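Outer membrane protein Omp121 (Bacteroides thetaiotaomicron, PDB 5FQ8) probably imports nutrients across the bacterial outer membrane, as the TonB-dependent barrel of a SusCD complex with a surface lipoprotein. Local coordinates at residues F253-L259 with F274-D280; E54-S58 with A933-N937; V183-L189 with S972-F978. The contacts are given in a common frame with arbitrary orientation. Numbering follows the deposited sequence.

Contact 1 (F253-L259 with F274-D280); sequences FRYSNSL and FSQISDD. With CA (calcium ion), chain M; KR0 (3-decanoyloxypropyl decanoate), chain Q.
D280 ends its strand on a metal: with chi1 t, its OD1 lies 2.3 Å from a calcium ion, whose site is completed by G281, I283, T285 and D288. Behind it, F253-L259 and F274-D280 run antiparallel, their axes 4.6 Å apart at 178°. Both are fully extended. F253/D280, Y255/S278, N257/Q276 and L259/F274 are hydrogen-bonded pairs. R254/D279, S256/I277 and S258/S275 are non-hydrogen-bonded pairs. The end pairs are sound, with F253 N to D280 O and L259 N to F274 O both 2.9 Å. Two inner bonds are weak: Y255 N to S278 O, 3.4 Å, and Q276 N to N257 O, 2.8 Å but poorly angled; N257 N to Q276 O, 2.9 Å, is good. Y255 takes chi1 p, which lays its ring over S278, whose CB is 3.8 Å from the ring centroid in a CH-pi contact. On this same face F274 CZ touches the lipid KR0 at C14, 3.4 Å away. On the other face S256 OG donates to Q276 O at 3.1 Å, S258 bonds D136, and R254 reaches R56 of the plug. A face that meets a bound lipid at F274 and a face turned to the plug are consistent with a transmembrane beta hairpin in a TonB-dependent receptor barrel.

Contact 2 (E54-S58 with A933-N937); sequences ESRTS and AYGNN
Y934 and N936 project from one barrel strand toward the plug segment E54-S58. Helix 49-54 has just ended there. R56 leaves helical geometry with positive phi (59/25), and T57 is extended (-69/150). Strand residues Y934, G935 and N936 are extended too, so the side chains of Y934 and N936 point the same way, toward the plug, while G935 between them makes no contact. The nearest CA pair is S55 and Y934, 6.7 Å apart. Y934 adopts chi1 p with chi2 -72°. This places its CD2 3.1 Å from S55 O and puts the aliphatic part of R56 over one ring face. R56 CB lies 4.1 Å from the Y934 ring centroid, an off-centre CH-pi contact, and 3.7 Å from Y934 CZ. R56 is m at chi1, chi2 and chi3, and its guanidinium leads away to a salt bridge with D136. N936 is m. Its amide end meets S55, which is t at chi1, and CG2 of T57, which is p. The area buried is small, 189 Å². This is a plug-to-wall contact of a TonB-dependent receptor, distant from the metal and lipid sites. The loop after helix 49-54 rests on strand 928-941. That strand lies between strands 899-915 and 973-983, and the hydroxyl of Y934 bonds Q184 on strand 177-188.

Contact 3 (V183-L189 with S972-F978); sequences VQWSTVL and SSRRFGF. With C8E ((hydroxyethyloxy)tri(ethyloxy)octane), chain O.
The barrel closes here: the first long strand of the wall, 177-188, pairs with the last, 973-983, as in other TonB-dependent receptors. V183-V188 and S973-F978 are antiparallel, with axes 4.3 Å apart at 155°. V183/F978, W185/F976 and T187/R974 are hydrogen-bonded pairs. Q184/G977, S186/R975 and V188/S973 are non-hydrogen-bonded pairs. Bonds run both ways in each hydrogen-bonded pair, such as W185 N to F976 O, 2.9 Å, and F976 N to W185 O, 3.0 Å. R974 N to T187 O is very short, 2.5 Å. L189 N to S972 O, 3.0 Å, adds one more backbone bond. G977 CA lies 3.7 Å from Q184 CA; a CB on G977 would clash with V183 O and Q184 CB. F976 is p, so its ring leans to W185, whose CB is 4.2 Å from the F976 centroid, an off-centre CH-pi contact. Detergent C8E covers the opposite ring face, C6 lying 3.6 Å from F976 CG. Q184 bonds Y934. Regular backbone bonding thus seals the wall. W185, F976 and F978 form an aromatic patch on the face touched by detergent, consistent with lipid contact, while Q184, S186 and R975 lie on the other face.

All three contacts belong to one region of the receptor and reach the same barrel sheet. Strands 252-264 of contact 1 and 177-188 of contact 3 are neighbours: R254 O is 2.8 Å from Q184 N, and the rings of F253 and W185 meet edge-to-face. Strands 928-941 of contact 2 and 973-983 of contact 3 are also neighbours, with N936 N 2.6 Å from R975 O. The plug loop of contact 2 spans this seam from inside. R56 O lies 2.4 Å from R254 NH2. The centres of contacts 2 and 3 are about 9 Å apart, those of 1 and 2 about 13 Å. Calcium binds D280 of contact 1 and lies about 8 Å from the S186 side chain of contact 3.

Contact 1 (F253-L259 with F274-D280)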
loop_
_atom_site.group_PDB
_atom_site.type_symbol
_atom_site.label_atom_id
_atom_site.label_comp_id
_atom_site.label_asym_id
_atom_site.label_seq_id
_atom_site.Cartn_x
_atom_site.Cartn_y
_atom_site.Cartn_z
ATOM N N PHE B 253 6.832 26.162 -22.693
ATOM C CA PHE B 253 5.815 27.175 -22.916
ATOM C C PHE B 253 4.978 27.314 -21.663
ATOM O O PHE B 253 4.732 26.328 -20.966
ATOM C CB PHE B 253 4.945 26.841 -24.097
ATOM C CG PHE B 253 3.941 27.904 -24.420
ATOM C CD1 PHE B 253 4.302 29.014 -25.166
ATOM C CD2 PHE B 253 2.635 27.800 -23.982
ATOM C CE1 PHE B 253 3.380 29.994 -25.466
ATOM C CE2 PHE B 253 1.711 28.775 -24.286
ATOM C CZ PHE B 253 2.089 29.873 -25.022
ATOM N N ARG B 254 4.575 28.545 -21.363
ATOM C CA ARG B 254 3.772 28.842 -20.187
ATOM C C ARG B 254 2.810 29.964 -20.545
ATOM O O ARG B 254 3.224 30.974 -21.121
ATOM C CB ARG B 254 4.653 29.231 -18.994
ATOM C CG ARG B 254 3.889 29.533 -17.721
ATOM C CD ARG B 254 4.711 30.293 -16.682
ATOM N NE ARG B 254 4.608 31.746 -16.813
ATOM C CZ ARG B 254 5.009 32.604 -15.880
ATOM N NH1 ARG B 254 5.528 32.156 -14.757
ATOM N NH2 ARG B 254 4.894 33.905 -16.063
ATOM N N TYR B 255 1.530 29.781 -20.222
ATOM C CA TYR B 255 0.518 30.809 -20.443
ATOM C C TYR B 255 -0.187 31.120 -19.139
ATOM O O TYR B 255 -0.543 30.215 -18.399
ATOM C CB TYR B 255 -0.487 30.400 -21.506
ATOM C CG TYR B 255 -1.294 29.166 -21.225
ATOM C CD1 TYR B 255 -2.487 29.239 -20.530
ATOM C CD2 TYR B 255 -0.896 27.932 -21.703
ATOM C CE1 TYR B 255 -3.244 28.119 -20.291
ATOM C CE2 TYR B 255 -1.647 26.810 -21.471
ATOM C CZ TYR B 255 -2.821 26.913 -20.761
ATOM O OH TYR B 255 -3.583 25.805 -20.518
ATOM N N SER B 256 -0.347 32.404 -18.845
ATOM C CA SER B 256 -0.935 32.843 -17.593
ATOM C C SER B 256 -2.087 33.791 -17.853
ATOM O O SER B 256 -2.066 34.550 -18.818
ATOM C CB SER B 256 0.068 33.539 -16.700
ATOM O OG SER B 256 -0.629 34.192 -15.652
ATOM N N ASN B 257 -3.086 33.750 -16.973
ATOM C CA ASN B 257 -4.246 34.631 -17.033
ATOM C C ASN B 257 -4.555 35.071 -15.613
ATOM O O ASN B 257 -4.746 34.226 -14.736
ATOM C CB ASN B 257 -5.465 33.928 -17.643
ATOM C CG ASN B 257 -5.328 33.686 -19.125
ATOM O OD1 ASN B 257 -5.484 34.584 -19.919
ATOM N ND2 ASN B 257 -5.050 32.464 -19.500
ATOM N N SER B 258 -4.609 36.375 -15.382
ATOM C CA SER B 258 -4.915 36.905 -14.061
ATOM C C SER B 258 -5.953 38.010 -14.164
ATOM O O SER B 258 -5.828 38.896 -15.008
ATOM C CB SER B 258 -3.667 37.431 -13.388
ATOM O OG SER B 258 -4.005 38.085 -12.186
ATOM N N LEU B 259 -6.956 37.965 -13.288
ATOM C CA LEU B 259 -8.037 38.937 -13.248
ATOM C C LEU B 259 -8.200 39.466 -11.829
ATOM O O LEU B 259 -7.864 38.787 -10.865
ATOM C CB LEU B 259 -9.334 38.302 -13.718
ATOM C CG LEU B 259 -10.302 39.048 -14.618
ATOM C CD1 LEU B 259 -9.677 39.240 -15.954
ATOM C CD2 LEU B 259 -11.544 38.227 -14.764
ATOM N N PHE B 274 -8.337 36.260 -9.323
ATOM C CA PHE B 274 -8.187 34.915 -9.853
ATOM C C PHE B 274 -6.907 34.865 -10.663
ATOM O O PHE B 274 -6.618 35.788 -11.416
ATOM C CB PHE B 274 -9.371 34.535 -10.733
ATOM C CG PHE B 274 -9.120 33.351 -11.626
ATOM C CD1 PHE B 274 -9.317 32.063 -11.153
ATOM C CD2 PHE B 274 -8.713 33.513 -12.934
ATOM C CE1 PHE B 274 -9.112 30.973 -11.956
ATOM C CE2 PHE B 274 -8.502 32.414 -13.739
ATOM C CZ PHE B 274 -8.699 31.145 -13.247
ATOM N N SER B 275 -6.152 33.787 -10.524
ATOM C CA SER B 275 -4.933 33.627 -11.295
ATOM C C SER B 275 -4.854 32.222 -11.847
ATOM O O SER B 275 -5.328 31.276 -11.222
ATOM C CB SER B 275 -3.710 33.916 -10.448
ATOM O OG SER B 275 -3.739 33.112 -9.297
ATOM N N GLN B 276 -4.258 32.097 -13.025
ATOM C CA GLN B 276 -4.139 30.824 -13.709
ATOM C C GLN B 276 -2.782 30.761 -14.376
ATOM O O GLN B 276 -2.347 31.726 -14.997
ATOM C CB GLN B 276 -5.247 30.649 -14.739
ATOM C CG GLN B 276 -5.202 29.366 -15.507
ATOM C CD GLN B 276 -4.329 29.454 -16.716
ATOM O OE1 GLN B 276 -3.861 30.519 -17.060
ATOM N NE2 GLN B 276 -4.091 28.332 -17.361
ATOM N N ILE B 277 -2.122 29.618 -14.242
ATOM C CA ILE B 277 -0.774 29.389 -14.753
ATOM C C ILE B 277 -0.689 27.949 -15.222
ATOM O O ILE B 277 -1.168 27.044 -14.542
ATOM C CB ILE B 277 0.288 29.682 -13.676
ATOM C CG1 ILE B 277 0.236 31.139 -13.266
ATOM C CG2 ILE B 277 1.658 29.350 -14.170
ATOM C CD1 ILE B 277 1.261 31.504 -12.275
ATOM N N SER B 278 -0.090 27.732 -16.387
ATOM C CA SER B 278 0.017 26.393 -16.950
ATOM C C SER B 278 1.344 26.247 -17.665
ATOM O O SER B 278 1.492 26.687 -18.800
ATOM C CB SER B 278 -1.129 26.088 -17.898
ATOM O OG SER B 278 -2.285 25.759 -17.162
ATOM N N ASP B 279 2.282 25.570 -17.026
ATOM C CA ASP B 279 3.640 25.461 -17.524
ATOM C C ASP B 279 3.896 24.050 -18.036
ATOM O O ASP B 279 3.596 23.079 -17.347
ATOM C CB ASP B 279 4.618 25.826 -16.409
ATOM C CG ASP B 279 5.891 26.384 -16.930
ATOM O OD1 ASP B 279 6.166 26.181 -18.125
ATOM O OD2 ASP B 279 6.608 27.026 -16.135
ATOM N N ASP B 280 4.440 23.939 -19.238
ATOM C CA ASP B 280 4.980 22.689 -19.761
ATOM C C ASP B 280 6.391 23.029 -20.213
ATOM O O ASP B 280 6.575 23.585 -21.295
ATOM C CB ASP B 280 4.122 22.132 -20.890
ATOM C CG ASP B 280 4.652 20.820 -21.463
ATOM O OD1 ASP B 280 5.766 20.374 -21.131
ATOM O OD2 ASP B 280 3.939 20.224 -22.289
HETATM CA CA CA M . 7.854 19.557 -21.493
HETATM C C1 KR0 Q . -16.805 21.777 -17.434
HETATM O O1 KR0 Q . -16.301 23.075 -17.724
HETATM C C2 KR0 Q . -16.805 21.707 -15.918
HETATM C C3 KR0 Q . -15.402 21.866 -15.358
HETATM C C4 KR0 Q . -11.150 26.542 -15.345
HETATM O O4 KR0 Q . -14.967 23.213 -15.218
HETATM C C5 KR0 Q . -13.528 23.434 -15.209
HETATM C C6 KR0 Q . -12.043 27.732 -15.737
HETATM C C7 KR0 Q . -16.816 23.935 -18.773
HETATM C C8 KR0 Q . -11.576 29.030 -15.066
HETATM O O8 KR0 Q . -12.812 22.497 -15.494
HETATM C C9 KR0 Q . -12.408 30.285 -15.349
HETATM O O9 KR0 Q . -18.011 24.156 -18.815
HETATM C C10 KR0 Q . -12.920 24.770 -14.845
HETATM C C11 KR0 Q . -11.709 25.155 -15.705
HETATM C C12 KR0 Q . -15.876 24.556 -19.785
HETATM C C13 KR0 Q . -15.180 25.788 -19.213
HETATM C C14 KR0 Q . -11.840 31.487 -14.586
HETATM C C15 KR0 Q . -12.815 32.643 -14.391
HETATM C C16 KR0 Q . -12.666 33.251 -13.014
HETATM C C17 KR0 Q . -16.060 27.031 -19.254
HETATM C C18 KR0 Q . -15.821 27.908 -18.030
HETATM C C19 KR0 Q . -15.018 29.169 -18.348
HETATM C C20 KR0 Q . -15.910 30.409 -18.444
HETATM C C21 KR0 Q . -15.127 31.719 -18.338
HETATM C C22 KR0 Q . -16.047 32.935 -18.441
HETATM C C23 KR0 Q . -15.344 34.269 -18.251
#

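Contact 2 (E54-S58 with A933-N937)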
loop_
_atom_site.group_PDB
_atom_site.type_symbol
_atom_site.label_atom_id
_atom_site.label_comp_id
_atom_site.label_asym_id
_atom_site.label_seq_id
_atom_site.Cartn_x
_atom_site.Cartn_y
_atom_site.Cartn_z
ATOM N N GLU B 54 6.202 42.762 -11.713
ATOM C CA GLU B 54 6.604 43.102 -13.072
ATOM C C GLU B 54 7.295 41.940 -13.760
ATOM O O GLU B 54 7.199 41.794 -14.982
ATOM C CB GLU B 54 7.517 44.322 -13.065
ATOM C CG GLU B 54 8.765 44.163 -12.208
ATOM C CD GLU B 54 9.824 45.219 -12.485
ATOM O OE1 GLU B 54 9.547 46.144 -13.275
ATOM O OE2 GLU B 54 10.933 45.112 -11.912
ATOM N N SER B 55 7.960 41.081 -12.985
ATOM C CA SER B 55 8.726 39.984 -13.549
ATOM C C SER B 55 7.843 38.860 -14.069
ATOM O O SER B 55 8.310 38.053 -14.879
ATOM C CB SER B 55 9.702 39.457 -12.504
ATOM O OG SER B 55 10.718 38.688 -13.116
ATOM N N ARG B 56 6.583 38.803 -13.635
ATOM C CA ARG B 56 5.596 37.804 -14.062
ATOM C C ARG B 56 6.050 36.388 -13.762
ATOM O O ARG B 56 5.633 35.432 -14.417
ATOM C CB ARG B 56 5.246 37.932 -15.550
ATOM C CG ARG B 56 4.623 39.250 -15.951
ATOM C CD ARG B 56 3.595 39.716 -14.943
ATOM N NE ARG B 56 2.359 38.954 -15.006
ATOM C CZ ARG B 56 1.359 39.116 -14.156
ATOM N NH1 ARG B 56 1.461 39.999 -13.186
ATOM N NH2 ARG B 56 0.268 38.388 -14.265
ATOM N N THR B 57 6.915 36.230 -12.783
ATOM C CA THR B 57 7.188 34.900 -12.287
ATOM C C THR B 57 5.958 34.382 -11.563
ATOM O O THR B 57 5.186 35.153 -10.990
ATOM C CB THR B 57 8.373 34.943 -11.350
ATOM O OG1 THR B 57 7.992 35.633 -10.156
ATOM C CG2 THR B 57 9.506 35.683 -12.008
ATOM N N SER B 58 5.770 33.060 -11.589
ATOM C CA SER B 58 4.638 32.433 -10.911
ATOM C C SER B 58 4.676 32.636 -9.414
ATOM O O SER B 58 3.690 32.356 -8.735
ATOM C CB SER B 58 4.626 30.943 -11.183
ATOM O OG SER B 58 5.534 30.306 -10.318
ATOM N N ALA B 933 7.699 43.193 -22.083
ATOM C CA ALA B 933 8.554 42.074 -22.441
ATOM C C ALA B 933 9.532 41.859 -21.307
ATOM O O ALA B 933 9.966 42.817 -20.669
ATOM C CB ALA B 933 9.299 42.323 -23.739
ATOM N N TYR B 934 9.850 40.604 -21.021
ATOM C CA TYR B 934 10.748 40.333 -19.915
ATOM C C TYR B 934 11.560 39.090 -20.212
ATOM O O TYR B 934 11.294 38.353 -21.162
ATOM C CB TYR B 934 9.991 40.187 -18.600
ATOM C CG TYR B 934 9.006 39.055 -18.588
ATOM C CD1 TYR B 934 7.819 39.129 -19.305
ATOM C CD2 TYR B 934 9.248 37.925 -17.843
ATOM C CE1 TYR B 934 6.917 38.106 -19.291
ATOM C CE2 TYR B 934 8.353 36.905 -17.819
ATOM C CZ TYR B 934 7.185 36.990 -18.544
ATOM O OH TYR B 934 6.285 35.942 -18.512
ATOM N N GLY B 935 12.578 38.888 -19.386
ATOM C CA GLY B 935 13.437 37.724 -19.434
ATOM C C GLY B 935 14.075 37.505 -18.083
ATOM O O GLY B 935 14.516 38.461 -17.447
ATOM N N ASN B 936 14.117 36.273 -17.607
ATOM C CA ASN B 936 14.713 35.992 -16.315
ATOM C C ASN B 936 15.691 34.838 -16.439
ATOM O O ASN B 936 15.570 34.001 -17.335
ATOM C CB ASN B 936 13.641 35.683 -15.291
ATOM C CG ASN B 936 12.682 36.819 -15.122
ATOM O OD1 ASN B 936 13.053 37.973 -15.264
ATOM N ND2 ASN B 936 11.433 36.504 -14.839
ATOM N N ASN B 937 16.663 34.804 -15.526
ATOM C CA ASN B 937 17.694 33.772 -15.518
ATOM C C ASN B 937 18.295 33.654 -16.919
ATOM O O ASN B 937 18.260 32.605 -17.556
ATOM C CB ASN B 937 17.102 32.445 -15.028
ATOM C CG ASN B 937 18.160 31.420 -14.613
ATOM O OD1 ASN B 937 19.139 31.732 -13.939
ATOM N ND2 ASN B 937 17.946 30.182 -15.009
#

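Contact 3 (V183-L189 with S972-F978)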
loop_
_atom_site.group_PDB
_atom_site.type_symbol
_atom_site.label_atom_id
_atom_site.label_comp_id
_atom_site.label_asym_id
_atom_site.label_seq_id
_atom_site.Cartn_x
_atom_site.Cartn_y
_atom_site.Cartn_z
ATOM N N VAL B 183 2.519 35.174 -21.476
ATOM C CA VAL B 183 2.991 34.083 -22.311
ATOM C C VAL B 183 4.502 34.084 -22.208
ATOM O O VAL B 183 5.124 35.139 -22.296
ATOM C CB VAL B 183 2.531 34.258 -23.769
ATOM C CG1 VAL B 183 3.428 33.510 -24.681
ATOM C CG2 VAL B 183 1.120 33.782 -23.935
ATOM N N GLN B 184 5.110 32.929 -21.981
ATOM C CA GLN B 184 6.560 32.951 -21.852
ATOM C C GLN B 184 7.153 31.601 -22.194
ATOM O O GLN B 184 6.536 30.564 -21.979
ATOM C CB GLN B 184 7.016 33.380 -20.455
ATOM C CG GLN B 184 7.046 32.290 -19.463
ATOM C CD GLN B 184 7.921 32.607 -18.284
ATOM O OE1 GLN B 184 7.901 33.708 -17.761
ATOM N NE2 GLN B 184 8.695 31.625 -17.847
ATOM N N TRP B 185 8.354 31.638 -22.747
ATOM C CA TRP B 185 9.082 30.456 -23.159
ATOM C C TRP B 185 10.274 30.229 -22.246
ATOM O O TRP B 185 10.847 31.172 -21.702
ATOM C CB TRP B 185 9.568 30.601 -24.591
ATOM C CG TRP B 185 8.509 30.648 -25.560
ATOM C CD1 TRP B 185 8.069 29.635 -26.326
ATOM C CD2 TRP B 185 7.715 31.769 -25.883
ATOM N NE1 TRP B 185 7.042 30.047 -27.119
ATOM C CE2 TRP B 185 6.809 31.368 -26.863
ATOM C CE3 TRP B 185 7.682 33.085 -25.440
ATOM C CZ2 TRP B 185 5.887 32.228 -27.412
ATOM C CZ3 TRP B 185 6.768 33.936 -25.988
ATOM C CH2 TRP B 185 5.884 33.506 -26.963
ATOM N N SER B 186 10.664 28.969 -22.106
ATOM C CA SER B 186 11.890 28.620 -21.406
ATOM C C SER B 186 12.739 27.735 -22.300
ATOM O O SER B 186 12.222 26.794 -22.904
ATOM C CB SER B 186 11.589 27.933 -20.085
ATOM O OG SER B 186 10.541 26.994 -20.204
ATOM N N THR B 187 14.022 28.076 -22.429
ATOM C CA THR B 187 15.002 27.237 -23.093
ATOM C C THR B 187 16.193 26.982 -22.173
ATOM O O THR B 187 16.431 27.701 -21.202
ATOM C CB THR B 187 15.504 27.853 -24.380
ATOM O OG1 THR B 187 16.211 29.049 -24.059
ATOM C CG2 THR B 187 14.364 28.152 -25.294
ATOM N N VAL B 188 16.963 25.951 -22.517
ATOM C CA VAL B 188 17.996 25.448 -21.621
ATOM C C VAL B 188 19.177 26.408 -21.577
ATOM O O VAL B 188 19.646 26.892 -22.610
ATOM C CB VAL B 188 18.419 24.039 -22.062
ATOM C CG1 VAL B 188 18.918 24.063 -23.483
ATOM C CG2 VAL B 188 19.450 23.495 -21.128
ATOM N N LEU B 189 19.670 26.675 -20.367
ATOM C CA LEU B 189 20.560 27.801 -20.090
ATOM C C LEU B 189 22.032 27.447 -20.125
ATOM O O LEU B 189 22.830 28.216 -20.661
ATOM C CB LEU B 189 20.247 28.397 -18.720
ATOM C CG LEU B 189 21.193 29.493 -18.244
ATOM C CD1 LEU B 189 21.081 30.673 -19.155
ATOM C CD2 LEU B 189 20.875 29.903 -16.830
ATOM N N SER B 972 19.177 23.997 -15.587
ATOM C CA SER B 972 18.438 25.229 -15.379
ATOM C C SER B 972 18.072 25.843 -16.715
ATOM O O SER B 972 18.648 25.528 -17.755
ATOM C CB SER B 972 19.232 26.219 -14.542
ATOM O OG SER B 972 20.210 26.885 -15.312
ATOM N N SER B 973 17.077 26.704 -16.692
ATOM C CA SER B 973 16.545 27.226 -17.935
ATOM C C SER B 973 16.681 28.734 -17.992
ATOM O O SER B 973 16.905 29.412 -16.989
ATOM C CB SER B 973 15.078 26.839 -18.126
ATOM O OG SER B 973 14.265 27.466 -17.158
ATOM N N ARG B 974 16.537 29.229 -19.208
ATOM C CA ARG B 974 16.488 30.648 -19.534
ATOM C C ARG B 974 15.043 30.998 -19.862
ATOM O O ARG B 974 14.435 30.349 -20.712
ATOM C CB ARG B 974 17.387 30.912 -20.736
ATOM C CG ARG B 974 18.075 32.180 -20.757
ATOM C CD ARG B 974 18.445 32.474 -22.179
ATOM N NE ARG B 974 19.357 31.489 -22.749
ATOM C CZ ARG B 974 20.676 31.548 -22.630
ATOM N NH1 ARG B 974 21.225 32.530 -21.946
ATOM N NH2 ARG B 974 21.437 30.626 -23.183
ATOM N N ARG B 975 14.481 31.994 -19.194
ATOM C CA ARG B 975 13.067 32.303 -19.374
ATOM C C ARG B 975 12.852 33.711 -19.918
ATOM O O ARG B 975 13.543 34.650 -19.523
ATOM C CB ARG B 975 12.323 32.112 -18.063
ATOM C CG ARG B 975 12.370 30.693 -17.583
ATOM C CD ARG B 975 11.831 30.553 -16.188
ATOM N NE ARG B 975 12.673 31.185 -15.178
ATOM C CZ ARG B 975 13.743 30.618 -14.631
ATOM N NH1 ARG B 975 14.119 29.410 -15.008
ATOM N NH2 ARG B 975 14.442 31.261 -13.709
ATOM N N PHE B 976 11.871 33.851 -20.814
ATOM C CA PHE B 976 11.598 35.120 -21.489
ATOM C C PHE B 976 10.179 35.132 -22.048
ATOM O O PHE B 976 9.766 34.181 -22.708
ATOM C CB PHE B 976 12.605 35.372 -22.614
ATOM C CG PHE B 976 12.735 34.246 -23.610
ATOM C CD1 PHE B 976 13.639 33.223 -23.408
ATOM C CD2 PHE B 976 11.988 34.236 -24.766
ATOM C CE1 PHE B 976 13.771 32.203 -24.331
ATOM C CE2 PHE B 976 12.114 33.222 -25.691
ATOM C CZ PHE B 976 13.008 32.202 -25.477
ATOM N N GLY B 977 9.451 36.219 -21.825
ATOM C CA GLY B 977 8.107 36.275 -22.360
ATOM C C GLY B 977 7.539 37.672 -22.529
ATOM O O GLY B 977 8.263 38.666 -22.534
ATOM N N PHE B 978 6.213 37.717 -22.681
ATOM C CA PHE B 978 5.432 38.936 -22.818
ATOM C C PHE B 978 4.295 38.943 -21.808
ATOM O O PHE B 978 3.851 37.901 -21.348
ATOM C CB PHE B 978 4.847 39.080 -24.222
ATOM C CG PHE B 978 5.876 39.322 -25.271
ATOM C CD1 PHE B 978 6.600 40.498 -25.283
ATOM C CD2 PHE B 978 6.122 38.380 -26.241
ATOM C CE1 PHE B 978 7.556 40.731 -26.242
ATOM C CE2 PHE B 978 7.075 38.599 -27.205
ATOM C CZ PHE B 978 7.799 39.780 -27.206
HETATM C C1 C8E O . 13.404 41.395 -23.003
HETATM C C2 C8E O . 14.532 40.378 -22.894
HETATM C C3 C8E O . 14.435 39.302 -23.972
HETATM C C4 C8E O . 15.558 38.281 -23.821
HETATM C C5 C8E O . 15.732 37.373 -25.034
HETATM C C6 C8E O . 15.796 35.907 -24.609
HETATM C C7 C8E O . 15.900 34.954 -25.796
HETATM C C8 C8E O . 17.243 34.240 -25.785
HETATM O O9 C8E O . 17.264 33.218 -26.753
#